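Local coordinates for biphenyl-2,3-diol 1,2-dioxygenase III-related protein (Vibrio cholerae, PDB 3EY8) that is of unproven function but belongs to the glyoxalase/dioxygenase (vicinal oxygen chelate) superfamily and may be a metal-binding, dioxygenase-like enzyme, at residues T17-P22 with D119-L124; K35-G40 with A45-H50; Y90-N93 with V97-E100; F115-R118 with L124-V127. The protein carries 9 engineered substitutions. One frame throughout, in Å; residues are numbered along the deposited sequence. Where two conformers were deposited one is given.

Contact 1: residues T17-P22 with D119-L124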
loop_
_atom_site.group_PDB
_atom_site.type_symbol
_atom_site.label_atom_id
_atom_site.label_comp_id
_atom_site.label_asym_id
_atom_site.label_seq_id
_atom_site.Cartn_x
_atom_site.Cartn_y
_atom_site.Cartn_z
ATOM N N THR B 17 1.293 -8.743 7.032
ATOM C CA THR B 17 1.572 -9.841 7.939
ATOM C C THR B 17 0.269 -10.199 8.645
ATOM O O THR B 17 -0.381 -9.337 9.244
ATOM C CB THR B 17 2.667 -9.471 8.935
ATOM O OG1 THR B 17 3.843 -9.078 8.207
ATOM C CG2 THR B 17 3.003 -10.672 9.834
ATOM N N VAL B 18 -0.119 -11.468 8.551
ATOM C CA VAL B 18 -1.438 -11.893 9.023
ATOM C C VAL B 18 -1.359 -13.110 9.949
ATOM O O VAL B 18 -0.436 -13.917 9.859
ATOM C CB VAL B 18 -2.395 -12.210 7.837
ATOM C CG1 VAL B 18 -2.567 -10.989 6.932
ATOM C CG2 VAL B 18 -1.898 -13.410 7.027
ATOM N N ALA B 19 -2.345 -13.245 10.827
ATOM C CA ALA B 19 -2.362 -14.350 11.782
ATOM C C ALA B 19 -2.497 -15.709 11.097
ATOM O O ALA B 19 -1.908 -16.700 11.534
ATOM C CB ALA B 19 -3.486 -14.161 12.797
ATOM N N ASP B 20 -3.278 -15.749 10.025
ATOM C CA ASP B 20 -3.573 -16.999 9.340
ATOM C C ASP B 20 -3.773 -16.728 7.858
ATOM O O ASP B 20 -4.771 -16.127 7.453
ATOM C CB ASP B 20 -4.831 -17.654 9.932
ATOM C CG ASP B 20 -5.071 -19.055 9.392
ATOM O OD1 ASP B 20 -4.284 -19.968 9.720
ATOM O OD2 ASP B 20 -6.047 -19.247 8.643
ATOM N N ILE B 21 -2.824 -17.186 7.048
ATOM C CA ILE B 21 -2.896 -16.980 5.606
ATOM C C ILE B 21 -4.171 -17.543 4.963
ATOM O O ILE B 21 -4.829 -16.841 4.208
ATOM C CB ILE B 21 -1.616 -17.456 4.886
ATOM C CG1 ILE B 21 -0.478 -16.466 5.167
ATOM C CG2 ILE B 21 -1.863 -17.574 3.393
ATOM C CD1 ILE B 21 0.851 -16.827 4.535
ATOM N N PRO B 22 -4.544 -18.801 5.273
ATOM C CA PRO B 22 -5.780 -19.322 4.667
ATOM C C PRO B 22 -7.030 -18.487 4.967
ATOM O O PRO B 22 -7.858 -18.284 4.079
ATOM C CB PRO B 22 -5.909 -20.719 5.290
ATOM C CG PRO B 22 -4.495 -21.108 5.596
ATOM C CD PRO B 22 -3.860 -19.829 6.077
ATOM N N ASP B 119 -10.753 -6.360 7.590
ATOM C CA ASP B 119 -10.393 -7.726 7.208
ATOM C C ASP B 119 -10.180 -8.569 8.471
ATOM O O ASP B 119 -10.329 -8.059 9.582
ATOM C CB ASP B 119 -9.205 -7.739 6.219
ATOM C CG ASP B 119 -7.835 -7.664 6.897
ATOM O OD1 ASP B 119 -7.748 -7.496 8.126
ATOM O OD2 ASP B 119 -6.823 -7.782 6.169
ATOM N N PRO B 120 -9.881 -9.868 8.315
ATOM C CA PRO B 120 -9.835 -10.737 9.503
ATOM C C PRO B 120 -8.777 -10.378 10.555
ATOM O O PRO B 120 -8.902 -10.833 11.702
ATOM C CB PRO B 120 -9.557 -12.122 8.905
ATOM C CG PRO B 120 -10.158 -12.050 7.545
ATOM C CD PRO B 120 -9.879 -10.647 7.065
ATOM N N ASP B 121 -7.770 -9.584 10.187
ATOM C CA ASP B 121 -6.757 -9.111 11.142
ATOM C C ASP B 121 -7.041 -7.703 11.672
ATOM O O ASP B 121 -6.292 -7.177 12.503
ATOM C CB ASP B 121 -5.356 -9.146 10.515
ATOM C CG ASP B 121 -4.856 -10.567 10.271
ATOM O OD1 ASP B 121 -5.216 -11.155 9.228
ATOM O OD2 ASP B 121 -4.091 -11.078 11.113
ATOM N N GLY B 122 -8.119 -7.090 11.195
ATOM C CA GLY B 122 -8.472 -5.751 11.632
ATOM C C GLY B 122 -7.913 -4.650 10.749
ATOM O O GLY B 122 -8.091 -3.472 11.049
ATOM N N ASN B 123 -7.230 -5.018 9.669
ATOM C CA ASN B 123 -6.829 -4.009 8.688
ATOM C C ASN B 123 -8.064 -3.258 8.204
ATOM O O ASN B 123 -9.126 -3.857 8.036
ATOM C CB ASN B 123 -6.102 -4.660 7.510
ATOM C CG ASN B 123 -4.789 -5.300 7.927
ATOM O OD1 ASN B 123 -3.962 -4.659 8.567
ATOM N ND2 ASN B 123 -4.588 -6.568 7.557
ATOM N N LEU B 124 -7.928 -1.950 7.995
ATOM C CA LEU B 124 -9.034 -1.138 7.510
ATOM C C LEU B 124 -9.067 -1.148 5.990
ATOM O O LEU B 124 -8.082 -0.782 5.338
ATOM C CB LEU B 124 -8.915 0.304 8.003
ATOM C CG LEU B 124 -10.066 1.241 7.624
ATOM C CD1 LEU B 124 -11.408 0.741 8.193
ATOM C CD2 LEU B 124 -9.770 2.655 8.103
HETATM O O HOH W 1 -2.119 -7.338 8.831
HETATM O O HOH W 2 -5.330 -13.796 9.277
#
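The backbone N of Ala19 donates to Asp121 OD2 across 2.8 Å, and this one direct bond ties the end of strand 10-18 to the turn that follows strand 110-118. It is nearly straight, 163° at the hydrogen, and falls on the syn lone pair of the carboxylate. The close packing lies just beside it. Asp121 OD1 rests against the valine branch point, 3.3 Å from Val18 CB, and touches CG1 as well, the two side chains meeting at about a right angle. With CG anti to its own carbonyl carbon (chi1 -69°), Asp121 directs its carboxylate across to Val18 and Ala19, while Thr24 of helix 21-32 packs on the same side chain. The looser flanks are bridged by water. One molecule donates to Asp121 OD1 over 2.6 Å and accepts from Asp20 N; another accepts from Asn123 ND2 and donates to Thr17 O. Behind this seam the turn is held by its first residue. Asp119 OD1 takes the backbone N-H groups of Asp121 and Asn123 from opposite faces of its carboxylate plane, the bond from Asp121 N making an Asx turn within the type I beta turn 119-122. Asp119 OD2 receives Asn123 ND2 at 2.9 Å, almost in the amide plane and 171° at the hydrogen, and also bonds Tyr28 OH. Both oxygens of the buried Asp121 carboxylate thus find an N-H or a water, and such donors would be expected to favour its ionised form where strand 10-18 gives way to a helix.

Contact 2: residues K35-G40 with A45-H50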
loop_
_atom_site.group_PDB
_atom_site.type_symbol
_atom_site.label_atom_id
_atom_site.label_comp_id
_atom_site.label_asym_id
_atom_site.label_seq_id
_atom_site.Cartn_x
_atom_site.Cartn_y
_atom_site.Cartn_z
ATOM N N LYS B 35 -7.499 -12.685 -6.522
ATOM C CA LYS B 35 -7.020 -13.974 -6.993
ATOM C C LYS B 35 -5.851 -14.397 -6.120
ATOM O O LYS B 35 -4.778 -13.804 -6.188
ATOM C CB LYS B 35 -6.567 -13.823 -8.447
ATOM C CG LYS B 35 -6.223 -15.103 -9.182
ATOM C CD LYS B 35 -5.648 -14.751 -10.551
ATOM C CE LYS B 35 -5.829 -15.874 -11.555
ATOM N NZ LYS B 35 -5.375 -15.471 -12.916
ATOM N N ALA B 36 -6.055 -15.412 -5.288
ATOM C CA ALA B 36 -4.976 -15.909 -4.443
ATOM C C ALA B 36 -4.056 -16.801 -5.264
ATOM O O ALA B 36 -4.513 -17.741 -5.918
ATOM C CB ALA B 36 -5.531 -16.669 -3.255
ATOM N N VAL B 37 -2.763 -16.497 -5.241
ATOM C CA VAL B 37 -1.790 -17.305 -5.969
ATOM C C VAL B 37 -0.649 -17.711 -5.049
ATOM O O VAL B 37 -0.515 -17.184 -3.943
ATOM C CB VAL B 37 -1.204 -16.548 -7.178
ATOM C CG1 VAL B 37 -2.315 -16.149 -8.143
ATOM C CG2 VAL B 37 -0.443 -15.315 -6.706
ATOM N N SER B 38 0.155 -18.668 -5.498
ATOM C CA SER B 38 1.366 -19.032 -4.782
ATOM C C SER B 38 2.528 -19.131 -5.754
ATOM O O SER B 38 2.338 -19.367 -6.949
ATOM C CB SER B 38 1.184 -20.337 -4.001
ATOM O OG SER B 38 0.671 -21.366 -4.822
ATOM N N PHE B 39 3.734 -18.931 -5.242
ATOM C CA PHE B 39 4.920 -18.959 -6.080
ATOM C C PHE B 39 6.146 -19.284 -5.245
ATOM O O PHE B 39 6.094 -19.238 -4.017
ATOM C CB PHE B 39 5.095 -17.626 -6.812
ATOM C CG PHE B 39 5.210 -16.434 -5.902
ATOM C CD1 PHE B 39 4.085 -15.892 -5.301
ATOM C CD2 PHE B 39 6.441 -15.842 -5.663
ATOM C CE1 PHE B 39 4.184 -14.792 -4.469
ATOM C CE2 PHE B 39 6.548 -14.738 -4.832
ATOM C CZ PHE B 39 5.417 -14.213 -4.232
ATOM N N GLY B 40 7.239 -19.626 -5.919
ATOM C CA GLY B 40 8.481 -19.954 -5.247
ATOM C C GLY B 40 8.308 -20.972 -4.138
ATOM O O GLY B 40 7.527 -21.917 -4.256
ATOM N N ALA B 45 0.345 -14.764 -2.400
ATOM C CA ALA B 45 -0.028 -13.394 -2.732
ATOM C C ALA B 45 -1.478 -13.302 -3.193
ATOM O O ALA B 45 -2.090 -14.299 -3.577
ATOM C CB ALA B 45 0.898 -12.833 -3.789
ATOM N N LEU B 46 -2.015 -12.088 -3.142
ATOM C CA LEU B 46 -3.339 -11.781 -3.674
ATOM C C LEU B 46 -3.219 -10.819 -4.852
ATOM O O LEU B 46 -2.681 -9.718 -4.706
ATOM C CB LEU B 46 -4.198 -11.140 -2.586
ATOM C CG LEU B 46 -4.637 -12.079 -1.463
ATOM C CD1 LEU B 46 -5.021 -11.287 -0.220
ATOM C CD2 LEU B 46 -5.783 -12.950 -1.924
ATOM N N GLU B 47 -3.728 -11.224 -6.014
ATOM C CA GLU B 47 -3.618 -10.404 -7.225
ATOM C C GLU B 47 -4.895 -9.633 -7.534
ATOM O O GLU B 47 -6.005 -10.146 -7.376
ATOM C CB GLU B 47 -3.244 -11.266 -8.444
ATOM C CG GLU B 47 -1.897 -11.957 -8.341
ATOM C CD GLU B 47 -1.578 -12.832 -9.551
ATOM O OE1 GLU B 47 -2.459 -13.023 -10.424
ATOM O OE2 GLU B 47 -0.441 -13.336 -9.615
ATOM N N PHE B 48 -4.730 -8.399 -7.989
ATOM C CA PHE B 48 -5.846 -7.573 -8.433
ATOM C C PHE B 48 -5.294 -6.606 -9.466
ATOM O O PHE B 48 -4.221 -6.048 -9.267
ATOM C CB PHE B 48 -6.472 -6.815 -7.256
ATOM C CG PHE B 48 -5.481 -6.022 -6.445
ATOM C CD1 PHE B 48 -4.745 -6.628 -5.437
ATOM C CD2 PHE B 48 -5.298 -4.667 -6.678
ATOM C CE1 PHE B 48 -3.832 -5.906 -4.692
ATOM C CE2 PHE B 48 -4.378 -3.933 -5.932
ATOM C CZ PHE B 48 -3.649 -4.557 -4.940
ATOM N N GLY B 49 -6.006 -6.412 -10.572
ATOM C CA GLY B 49 -5.477 -5.603 -11.653
ATOM C C GLY B 49 -4.082 -6.078 -11.997
ATOM O O GLY B 49 -3.865 -7.270 -12.212
ATOM N N HIS B 50 -3.133 -5.151 -12.016
ATOM C CA HIS B 50 -1.731 -5.464 -12.301
ATOM C C HIS B 50 -0.832 -5.327 -11.069
ATOM O O HIS B 50 0.385 -5.169 -11.191
ATOM C CB HIS B 50 -1.204 -4.555 -13.416
ATOM C CG HIS B 50 -1.830 -4.809 -14.750
ATOM N ND1 HIS B 50 -2.418 -3.813 -15.500
ATOM C CD2 HIS B 50 -1.965 -5.950 -15.468
ATOM C CE1 HIS B 50 -2.882 -4.328 -16.624
ATOM N NE2 HIS B 50 -2.621 -5.623 -16.629
HETATM O O HOH W 3 -2.368 -14.629 -12.647
#
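Lys35 O receives the backbone N of Glu47 at 2.8 Å, and the same oxygen is also approached by Leu46 CA in a CA-H...O contact. The exchange is returned by Lys35 N, which donates to Glu47 O. Two residues along, Val37 and Ala45 repeat the reciprocal pair, Val37 N reaching Ala45 O at 2.8 Å and 171°. Between these hydrogen-bonded pairs sits the non-hydrogen-bonded pair Ala36 and Leu46, where Ala36 CB meets Leu46 CD2 at 4.0 Å. This ladder makes the antiparallel hairpin of strands 35-39 and 43-48 in one four-stranded sheet of a glyoxalase-type fold, with 35-39 as an outermost strand of that sheet within the chain; Tyr28 of helix 21-32 packs on Leu46. On the other face, Glu47 leans across both neighbours. Its chain leaves with CG anti to the carbonyl carbon (chi1 -62°) and then runs extended, bringing OE2 to 3.5 Å from Val37 CG2 and laying OE1 alongside Lys35 CD. The lysine ammonium does not close a salt bridge: NZ stays 4.6 Å from Glu47 OE1, and a water accepts from NZ while donating to OE1 at 2.7 Å. Farther along this face, Ala45 CB touches Val37 CG2 and lies at the edge of the Phe39 ring, near its plane, 3.9 Å from CE1. Thr106 of the second subunit packs against that same ring.

Contact 3: residues Y90-N93 with V97-E100. Engineered in segment 90-93: Tyr90 (natural residue His). Engineered in segment 97-100: Val97 (natural residue Thr).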
loop_
_atom_site.group_PDB
_atom_site.type_symbol
_atom_site.label_atom_id
_atom_site.label_comp_id
_atom_site.label_asym_id
_atom_site.label_seq_id
_atom_site.Cartn_x
_atom_site.Cartn_y
_atom_site.Cartn_z
ATOM N N TYR B 90 -22.978 -6.561 -2.086
ATOM C CA TYR B 90 -22.207 -7.792 -2.201
ATOM C C TYR B 90 -21.416 -8.076 -0.932
ATOM O O TYR B 90 -21.438 -9.188 -0.402
ATOM C CB TYR B 90 -21.252 -7.734 -3.401
ATOM C CG TYR B 90 -20.417 -8.987 -3.524
ATOM C CD1 TYR B 90 -20.883 -10.084 -4.238
ATOM C CD2 TYR B 90 -19.180 -9.092 -2.894
ATOM C CE1 TYR B 90 -20.135 -11.238 -4.339
ATOM C CE2 TYR B 90 -18.425 -10.247 -2.989
ATOM C CZ TYR B 90 -18.910 -11.318 -3.717
ATOM O OH TYR B 90 -18.176 -12.480 -3.822
ATOM N N VAL B 91 -20.697 -7.068 -0.448
ATOM C CA VAL B 91 -19.881 -7.252 0.735
ATOM C C VAL B 91 -20.749 -7.633 1.939
ATOM O O VAL B 91 -20.448 -8.588 2.653
ATOM C CB VAL B 91 -19.032 -6.004 1.027
ATOM C CG1 VAL B 91 -18.363 -6.129 2.387
ATOM C CG2 VAL B 91 -17.987 -5.824 -0.074
ATOM N N GLU B 92 -21.832 -6.895 2.161
ATOM C CA GLU B 92 -22.762 -7.240 3.234
ATOM C C GLU B 92 -23.318 -8.650 3.078
ATOM O O GLU B 92 -23.529 -9.356 4.063
ATOM C CB GLU B 92 -23.921 -6.246 3.295
ATOM C CG GLU B 92 -23.573 -4.948 3.973
ATOM C CD GLU B 92 -24.803 -4.201 4.443
ATOM O OE1 GLU B 92 -25.890 -4.415 3.868
ATOM O OE2 GLU B 92 -24.675 -3.399 5.388
ATOM N N ASN B 93 -23.559 -9.055 1.836
ATOM C CA ASN B 93 -24.084 -10.386 1.559
ATOM C C ASN B 93 -23.099 -11.498 1.907
ATOM O O ASN B 93 -23.476 -12.663 1.983
ATOM C CB ASN B 93 -24.525 -10.498 0.102
ATOM C CG ASN B 93 -25.853 -9.811 -0.160
ATOM O OD1 ASN B 93 -26.459 -9.240 0.747
ATOM N ND2 ASN B 93 -26.310 -9.860 -1.407
ATOM N N VAL B 97 -19.589 -6.668 8.055
ATOM C CA VAL B 97 -20.178 -5.454 8.605
ATOM C C VAL B 97 -19.552 -4.216 7.978
ATOM O O VAL B 97 -18.343 -3.982 8.098
ATOM C CB VAL B 97 -20.035 -5.399 10.141
ATOM C CG1 VAL B 97 -20.456 -4.043 10.677
ATOM C CG2 VAL B 97 -20.866 -6.515 10.785
ATOM N N ILE B 98 -20.377 -3.427 7.300
ATOM C CA ILE B 98 -19.914 -2.162 6.741
ATOM C C ILE B 98 -19.977 -1.109 7.831
ATOM O O ILE B 98 -21.039 -0.830 8.386
ATOM C CB ILE B 98 -20.747 -1.748 5.524
ATOM C CG1 ILE B 98 -20.575 -2.791 4.412
ATOM C CG2 ILE B 98 -20.343 -0.347 5.048
ATOM C CD1 ILE B 98 -21.355 -2.491 3.163
HETATM N N MSE B 99 -18.833 -0.520 8.149
HETATM C CA MSE B 99 -18.773 0.404 9.279
HETATM C C MSE B 99 -19.153 1.845 8.938
HETATM O O MSE B 99 -19.486 2.624 9.831
HETATM C CB MSE B 99 -17.403 0.351 9.957
HETATM C CG MSE B 99 -16.298 1.055 9.203
HETATM SE SE MSE B 99 -14.587 0.676 10.041
HETATM C CE MSE B 99 -14.721 -1.262 10.054
ATOM N N GLU B 100 -19.111 2.197 7.656
ATOM C CA GLU B 100 -19.517 3.525 7.224
ATOM C C GLU B 100 -19.557 3.537 5.709
ATOM O O GLU B 100 -18.811 2.793 5.066
ATOM C CB GLU B 100 -18.509 4.559 7.731
ATOM C CG GLU B 100 -18.920 6.006 7.552
ATOM C CD GLU B 100 -17.855 6.971 8.042
ATOM O OE1 GLU B 100 -16.801 6.506 8.528
ATOM O OE2 GLU B 100 -18.074 8.196 7.941
HETATM O O HOH W 4 -23.207 -3.848 7.385
#
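Ile98 CD1 lies 3.4 Å from Glu92 CG, a close approach between a terminal methyl and the aliphatic part of an acidic side chain, with Ile98 CG1 behind it at 3.7 Å from the same Glu92 carbon. The two side chains cross at about a right angle, so the isoleucine tip meets the glutamate stem from the flank. A looser apolar touch links Ile98 CG1 to Val91 CG1, 4.5 Å away, and Phe115 of strand 110-118 packs on both Val91 and Ile98. Torsions explain the reach: Ile98 places CG1 anti to its carbonyl carbon (chi1 -63°) and carries on fully extended to CD1 (chi2 180°), which drives the methyl toward the last turn of helix 84-93.

The polar interaction is indirect. No hydrogen bond joins the two segments; instead a single water donates to Glu92 OE2 across a short 2.5 Å and accepts from Ile98 N at 2.9 Å. The glutamate chain, extended beyond CG, carries its carboxylate past the isoleucine methyl to meet this water. Glu92 and Ile98 thus share both an apolar touch and a water bridge.

In the fold, this is the return of the chain after helix 84-93 toward the short strand 100-101, with the helix resting on the sheet beneath. Since Glu92 is exposed, its carboxylate is probably charged, and its CG serves as a hydrocarbon surface for Ile98 while OE2 keeps its water.

Contact 4: residues F115-R118 with L124-V127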
loop_
_atom_site.group_PDB
_atom_site.type_symbol
_atom_site.label_atom_id
_atom_site.label_comp_id
_atom_site.label_asym_id
_atom_site.label_seq_id
_atom_site.Cartn_x
_atom_site.Cartn_y
_atom_site.Cartn_z
ATOM N N PHE B 115 -16.799 3.142 0.996
ATOM C CA PHE B 115 -17.344 2.467 2.169
ATOM C C PHE B 115 -16.225 1.675 2.849
ATOM O O PHE B 115 -15.187 1.433 2.239
ATOM C CB PHE B 115 -18.593 1.618 1.857
ATOM C CG PHE B 115 -18.337 0.376 1.029
ATOM C CD1 PHE B 115 -18.187 -0.866 1.636
ATOM C CD2 PHE B 115 -18.312 0.438 -0.357
ATOM C CE1 PHE B 115 -17.989 -2.014 0.876
ATOM C CE2 PHE B 115 -18.113 -0.705 -1.118
ATOM C CZ PHE B 115 -17.952 -1.932 -0.498
ATOM N N TYR B 116 -16.425 1.306 4.111
ATOM C CA TYR B 116 -15.347 0.762 4.933
ATOM C C TYR B 116 -15.748 -0.520 5.644
ATOM O O TYR B 116 -16.890 -0.680 6.068
ATOM C CB TYR B 116 -14.950 1.760 6.026
ATOM C CG TYR B 116 -14.389 3.076 5.547
ATOM C CD1 TYR B 116 -15.233 4.117 5.191
ATOM C CD2 TYR B 116 -13.020 3.288 5.484
ATOM C CE1 TYR B 116 -14.732 5.324 4.767
ATOM C CE2 TYR B 116 -12.507 4.494 5.057
ATOM C CZ TYR B 116 -13.374 5.508 4.701
ATOM O OH TYR B 116 -12.882 6.722 4.281
ATOM N N PHE B 117 -14.791 -1.422 5.798
ATOM C CA PHE B 117 -14.972 -2.587 6.651
ATOM C C PHE B 117 -13.589 -3.084 7.044
ATOM O O PHE B 117 -12.588 -2.566 6.557
ATOM C CB PHE B 117 -15.753 -3.684 5.921
ATOM C CG PHE B 117 -15.162 -4.070 4.598
ATOM C CD1 PHE B 117 -15.537 -3.406 3.445
ATOM C CD2 PHE B 117 -14.230 -5.092 4.506
ATOM C CE1 PHE B 117 -14.988 -3.753 2.219
ATOM C CE2 PHE B 117 -13.676 -5.447 3.277
ATOM C CZ PHE B 117 -14.059 -4.774 2.136
ATOM N N ARG B 118 -13.530 -4.088 7.913
ATOM C CA ARG B 118 -12.244 -4.625 8.348
ATOM C C ARG B 118 -12.015 -6.036 7.852
ATOM O O ARG B 118 -12.964 -6.826 7.712
ATOM C CB ARG B 118 -12.132 -4.594 9.877
ATOM C CG ARG B 118 -12.085 -3.186 10.423
ATOM C CD ARG B 118 -11.802 -3.114 11.901
ATOM N NE ARG B 118 -11.991 -1.739 12.356
ATOM C CZ ARG B 118 -11.087 -0.775 12.208
ATOM N NH1 ARG B 118 -9.923 -1.038 11.628
ATOM N NH2 ARG B 118 -11.343 0.454 12.641
ATOM N N LEU B 124 -7.928 -1.950 7.995
ATOM C CA LEU B 124 -9.034 -1.138 7.510
ATOM C C LEU B 124 -9.067 -1.148 5.990
ATOM O O LEU B 124 -8.082 -0.782 5.338
ATOM C CB LEU B 124 -8.915 0.304 8.003
ATOM C CG LEU B 124 -10.066 1.241 7.624
ATOM C CD1 LEU B 124 -11.408 0.741 8.193
ATOM C CD2 LEU B 124 -9.770 2.655 8.103
ATOM N N ILE B 125 -10.201 -1.572 5.434
ATOM C CA ILE B 125 -10.366 -1.637 3.989
ATOM C C ILE B 125 -11.403 -0.620 3.529
ATOM O O ILE B 125 -12.537 -0.582 4.017
ATOM C CB ILE B 125 -10.747 -3.062 3.517
ATOM C CG1 ILE B 125 -9.779 -4.111 4.090
ATOM C CG2 ILE B 125 -10.785 -3.129 1.998
ATOM C CD1 ILE B 125 -8.305 -3.902 3.703
ATOM N N GLU B 126 -10.990 0.224 2.593
ATOM C CA GLU B 126 -11.840 1.252 2.028
ATOM C C GLU B 126 -12.040 0.888 0.567
ATOM O O GLU B 126 -11.077 0.805 -0.190
ATOM C CB GLU B 126 -11.139 2.612 2.151
ATOM C CG GLU B 126 -11.948 3.805 1.654
ATOM C CD GLU B 126 -11.157 5.099 1.728
ATOM O OE1 GLU B 126 -9.975 5.060 2.139
ATOM O OE2 GLU B 126 -11.716 6.155 1.368
ATOM N N VAL B 127 -13.286 0.632 0.181
ATOM C CA VAL B 127 -13.601 0.323 -1.205
ATOM C C VAL B 127 -14.302 1.526 -1.809
ATOM O O VAL B 127 -15.241 2.069 -1.217
ATOM C CB VAL B 127 -14.485 -0.926 -1.304
ATOM C CG1 VAL B 127 -14.978 -1.126 -2.736
ATOM C CG2 VAL B 127 -13.705 -2.145 -0.818
#
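The Val127 side chain runs alongside the Phe115 ring, both leaving the same face of the sheet, and Val127 CB sits over one face of the ring, 4.0 Å from its centroid. Both phenylalanines of this strand place CG between the backbone N and the carbonyl carbon (chi1 70° for Phe115), which tips each ring over the neighbouring strand. Phe117 thereby receives Ile125 CB over one face in a second CH-pi contact, while its CE1 meets Val127 CG2 at 3.7 Å. Helix 21-32 packs on this face through Phe27 and Val31, and helix 84-93 through Val91. On the reverse face Tyr116 runs beside Glu126, ring and carboxylate planes 21° apart, with CE2 3.5 Å from Glu126 CG. The glutamate stretches out with CG anti to its backbone N (chi1 -177°). Tyr116 OH bonds Arg105, and Glu126 OE2 bonds Ser114 OG. At the end, Leu124 CD1 lies over one face of the Arg118 guanidinium, whose NH1 bonds Lys65 O of the second subunit. Glu126 is a calcium ligand of this protein; in this calcium-free chain its OE1 bonds His13 NE2 of the second subunit weakly. Four backbone bonds, among them Ile125 N to Phe117 O at 2.8 Å, complete an antiparallel hairpin of the glyoxalase fold.

In the fold
From the N terminus, strand 10-18 and the start of helix 21-32 give the first half of contact 1, whose partner comes 97 residues later. Within that long loop, contact 2 closes the hairpin 35-39/43-48 and contact 3 then turns the chain back after helix 84-93; these two follow in series. Contact 4 forms the hairpin of strands 110-118 and 124-129 around the turn used by contact 1; sharing Leu124, it overlaps the end of contact 1 instead of nesting in it, since 115-118 precedes that end and 124-127 runs past it. Contacts 2 and 4 belong to different sheets on opposite sides of the chain's centre, and contact 1 bridges the two halves. Contact 3 adjoins contact 4 where Met99 N probably bonds Tyr116 O.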